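Local coordinates for protein aac(6')-Ii (Enterococcus faecium, PDB 1N71) that binds coenzyme A and probably transfers the acetyl group of acetyl-coenzyme A to the 6'-amino group of aminoglycoside antibiotics, conferring resistance, at residues I46-I60 with L91-G103. Numbering follows the deposited sequence.
Sequences IAVAAVDQDELVGFI and LVNYLEKEVASRG
In this GNAT fold, the helix that follows the coenzyme A-binding turn lies on the hairpin of strands 46-52 and 55-60, and Leu91 and Ile60 begin the seam. Leu91 sets its two methyls on different parts of the hairpin: CD1 lies 3.6 Å from the backbone N of Phe59, while CD2 meets CB of Ala50 at 3.9 Å. It settles over the classic beta bulge where Val57 and Gly58 both face Ala50, and Gly58, lacking a side chain, lets CD1 come close. Ile60 passes Leu91 in the opposite sense. Its CG1 is anti to the backbone N (chi1 -170°), which sends CD1 across to Leu95 CD2 at 3.5 Å and on to Val92. Further along, Val48 presses both methyls, CG1 and CG2, on Tyr94 CD1, each at 3.5 Å. Ile46 fills the far end: CG2 packs on Leu95 CD1 and Glu98 CB, and CD1 reaches Val99 CG2 at 3.6 Å, the two side chains crossing at about a right angle. Its CG1 sits over the centre of one guanidinium face of Arg102, 3.7 Å from CZ, so an extended arginine closes the apolar row within the Schellman motif that ends the helix, one residue before its C-prime Gly103. Segment 91-101 of the helix runs roughly antiparallel to strand 46-52 (149°) and roughly parallel to segment 55-60 of the next strand (32°). Strand 2-5 extends the floor, Ile3 touching Val48, Ala50 and Leu91; strand 70-78 continues it beyond Ile60, with Trp71 touching Ile46 and Val99, Leu73 against Leu95, and the coenzyme A-binding Leu76 beside Ile60.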
# COMPACT_ATOMS: atom_id res chain seq x y z
N ILE A 46 7.18 5.48 13.53
CA ILE A 46 6.89 5.35 14.94
C ILE A 46 7.29 3.92 15.28
O ILE A 46 7.04 2.99 14.50
CB ILE A 46 5.40 5.59 15.22
CG1 ILE A 46 5.08 7.07 14.97
CG2 ILE A 46 5.06 5.22 16.66
CD1 ILE A 46 3.60 7.40 14.97
N ALA A 47 7.94 3.75 16.43
CA ALA A 47 8.40 2.45 16.90
C ALA A 47 8.07 2.31 18.38
O ALA A 47 8.63 3.00 19.23
CB ALA A 47 9.90 2.32 16.68
N VAL A 48 7.15 1.40 18.68
CA VAL A 48 6.71 1.17 20.05
C VAL A 48 7.02 -0.25 20.49
O VAL A 48 6.77 -1.21 19.76
CB VAL A 48 5.20 1.43 20.19
CG1 VAL A 48 4.72 1.13 21.60
CG2 VAL A 48 4.89 2.87 19.81
N ALA A 49 7.57 -0.39 21.69
CA ALA A 49 7.92 -1.71 22.20
C ALA A 49 7.17 -2.11 23.45
O ALA A 49 6.67 -1.27 24.21
CB ALA A 49 9.41 -1.78 22.45
N ALA A 50 7.08 -3.42 23.65
CA ALA A 50 6.44 -4.00 24.81
C ALA A 50 7.58 -4.75 25.50
O ALA A 50 8.13 -5.69 24.93
CB ALA A 50 5.35 -4.97 24.39
N VAL A 51 7.94 -4.31 26.70
CA VAL A 51 9.03 -4.94 27.42
C VAL A 51 8.64 -5.43 28.80
O VAL A 51 8.02 -4.71 29.59
CB VAL A 51 10.23 -3.97 27.57
CG1 VAL A 51 11.37 -4.66 28.31
CG2 VAL A 51 10.69 -3.52 26.19
N ASP A 52 8.99 -6.68 29.08
CA ASP A 52 8.72 -7.28 30.38
C ASP A 52 10.07 -7.35 31.06
O ASP A 52 10.95 -8.11 30.64
CB ASP A 52 8.13 -8.68 30.20
CG ASP A 52 7.60 -9.25 31.50
OD1 ASP A 52 8.35 -9.25 32.50
OD2 ASP A 52 6.44 -9.70 31.53
N GLN A 53 10.24 -6.55 32.11
CA GLN A 53 11.51 -6.51 32.82
C GLN A 53 12.55 -5.92 31.87
O GLN A 53 12.72 -4.70 31.80
N ASP A 54 13.24 -6.79 31.13
CA ASP A 54 14.26 -6.36 30.19
C ASP A 54 14.12 -7.10 28.87
O ASP A 54 14.93 -6.94 27.96
CB ASP A 54 15.65 -6.62 30.78
N GLU A 55 13.07 -7.92 28.76
CA GLU A 55 12.84 -8.70 27.55
C GLU A 55 11.79 -8.10 26.64
O GLU A 55 10.70 -7.73 27.08
CB GLU A 55 12.43 -10.13 27.94
CG GLU A 55 11.85 -10.96 26.80
CD GLU A 55 11.53 -12.39 27.21
OE1 GLU A 55 11.06 -12.59 28.35
OE2 GLU A 55 11.73 -13.31 26.39
N LEU A 56 12.12 -7.99 25.36
CA LEU A 56 11.20 -7.45 24.36
C LEU A 56 10.22 -8.55 24.00
O LEU A 56 10.61 -9.58 23.44
CB LEU A 56 11.95 -7.01 23.10
CG LEU A 56 11.08 -6.33 22.04
CD1 LEU A 56 10.69 -4.94 22.52
CD2 LEU A 56 11.84 -6.24 20.72
N VAL A 57 8.94 -8.35 24.32
CA VAL A 57 7.93 -9.35 24.03
C VAL A 57 6.97 -8.94 22.91
O VAL A 57 6.16 -9.75 22.45
CB VAL A 57 7.10 -9.67 25.30
CG1 VAL A 57 8.00 -10.26 26.38
CG2 VAL A 57 6.41 -8.41 25.80
N GLY A 58 7.07 -7.69 22.48
CA GLY A 58 6.20 -7.21 21.42
C GLY A 58 6.68 -5.92 20.79
O GLY A 58 7.34 -5.10 21.43
N PHE A 59 6.36 -5.73 19.51
CA PHE A 59 6.78 -4.53 18.81
C PHE A 59 5.75 -4.15 17.75
O PHE A 59 5.14 -5.01 17.12
CB PHE A 59 8.12 -4.76 18.12
CG PHE A 59 8.63 -3.57 17.35
CD1 PHE A 59 9.28 -2.53 18.00
CD2 PHE A 59 8.43 -3.48 15.97
CE1 PHE A 59 9.74 -1.41 17.29
CE2 PHE A 59 8.87 -2.38 15.25
CZ PHE A 59 9.54 -1.33 15.92
N ILE A 60 5.56 -2.85 17.57
CA ILE A 60 4.63 -2.35 16.57
C ILE A 60 5.22 -1.07 15.98
O ILE A 60 5.88 -0.30 16.68
CB ILE A 60 3.23 -2.06 17.17
CG1 ILE A 60 2.22 -1.79 16.05
CG2 ILE A 60 3.29 -0.88 18.13
CD1 ILE A 60 0.79 -1.66 16.52
N LEU A 91 -0.34 -2.41 22.36
CA LEU A 91 0.57 -1.88 21.36
C LEU A 91 -0.19 -1.06 20.32
O LEU A 91 0.24 0.03 19.94
CB LEU A 91 1.33 -3.01 20.65
CG LEU A 91 2.45 -3.71 21.42
CD1 LEU A 91 3.01 -4.87 20.60
CD2 LEU A 91 3.55 -2.70 21.75
N VAL A 92 -1.32 -1.58 19.85
CA VAL A 92 -2.11 -0.86 18.86
C VAL A 92 -2.63 0.45 19.42
O VAL A 92 -2.55 1.49 18.77
CB VAL A 92 -3.27 -1.73 18.36
CG1 VAL A 92 -4.21 -0.90 17.50
CG2 VAL A 92 -2.71 -2.89 17.55
N ASN A 93 -3.16 0.42 20.64
CA ASN A 93 -3.68 1.63 21.25
C ASN A 93 -2.59 2.67 21.46
O ASN A 93 -2.83 3.87 21.31
CB ASN A 93 -4.37 1.31 22.58
CG ASN A 93 -5.68 0.57 22.38
OD1 ASN A 93 -6.45 0.87 21.47
ND2 ASN A 93 -5.95 -0.40 23.24
N TYR A 94 -1.38 2.23 21.80
CA TYR A 94 -0.28 3.16 22.01
C TYR A 94 0.12 3.74 20.66
O TYR A 94 0.41 4.93 20.55
CB TYR A 94 0.91 2.45 22.67
CG TYR A 94 1.96 3.38 23.24
CD1 TYR A 94 2.88 4.02 22.42
CD2 TYR A 94 2.02 3.64 24.61
CE1 TYR A 94 3.84 4.88 22.94
CE2 TYR A 94 2.97 4.50 25.14
CZ TYR A 94 3.88 5.11 24.30
OH TYR A 94 4.83 5.96 24.83
N LEU A 95 0.14 2.90 19.64
CA LEU A 95 0.50 3.38 18.31
C LEU A 95 -0.49 4.47 17.89
O LEU A 95 -0.10 5.52 17.39
CB LEU A 95 0.45 2.23 17.30
CG LEU A 95 0.64 2.65 15.84
CD1 LEU A 95 2.05 3.18 15.61
CD2 LEU A 95 0.37 1.47 14.93
N GLU A 96 -1.78 4.21 18.09
CA GLU A 96 -2.81 5.17 17.71
C GLU A 96 -2.61 6.52 18.38
O GLU A 96 -2.79 7.56 17.75
CB GLU A 96 -4.19 4.59 17.99
CG GLU A 96 -4.56 3.50 16.98
CD GLU A 96 -5.92 2.88 17.23
OE1 GLU A 96 -6.81 3.56 17.77
OE2 GLU A 96 -6.11 1.70 16.86
N LYS A 97 -2.22 6.52 19.66
CA LYS A 97 -1.99 7.78 20.36
C LYS A 97 -0.81 8.52 19.72
O LYS A 97 -0.87 9.74 19.52
CB LYS A 97 -1.69 7.51 21.84
N GLU A 98 0.26 7.79 19.40
CA GLU A 98 1.45 8.37 18.79
C GLU A 98 1.16 8.96 17.41
O GLU A 98 1.62 10.06 17.08
CB GLU A 98 2.56 7.32 18.65
CG GLU A 98 3.16 6.83 19.96
CD GLU A 98 4.17 7.80 20.55
OE1 GLU A 98 5.05 8.26 19.80
OE2 GLU A 98 4.09 8.09 21.76
N VAL A 99 0.42 8.23 16.59
CA VAL A 99 0.09 8.71 15.25
C VAL A 99 -0.76 9.97 15.35
O VAL A 99 -0.49 10.97 14.68
CB VAL A 99 -0.70 7.64 14.45
CG1 VAL A 99 -1.16 8.22 13.12
CG2 VAL A 99 0.19 6.42 14.21
N ALA A 100 -1.77 9.94 16.21
CA ALA A 100 -2.64 11.09 16.38
C ALA A 100 -1.84 12.33 16.77
O ALA A 100 -2.09 13.42 16.25
CB ALA A 100 -3.68 10.81 17.45
N SER A 101 -0.88 12.16 17.67
CA SER A 101 -0.07 13.28 18.14
C SER A 101 0.77 13.93 17.04
O SER A 101 1.26 15.04 17.21
CB SER A 101 0.85 12.84 19.30
OG SER A 101 1.87 11.97 18.85
N ARG A 102 0.94 13.23 15.92
CA ARG A 102 1.71 13.78 14.82
C ARG A 102 0.80 14.35 13.74
O ARG A 102 1.25 14.69 12.65
CB ARG A 102 2.63 12.71 14.21
CG ARG A 102 3.61 12.11 15.20
CD ARG A 102 4.77 11.44 14.49
NE ARG A 102 5.68 10.79 15.44
CZ ARG A 102 6.86 10.28 15.11
NH1 ARG A 102 7.29 10.34 13.86
NH2 ARG A 102 7.61 9.69 16.04
N GLY A 103 -0.49 14.45 14.05
CA GLY A 103 -1.44 14.99 13.08
C GLY A 103 -2.07 13.91 12.21
O GLY A 103 -2.78 14.22 11.25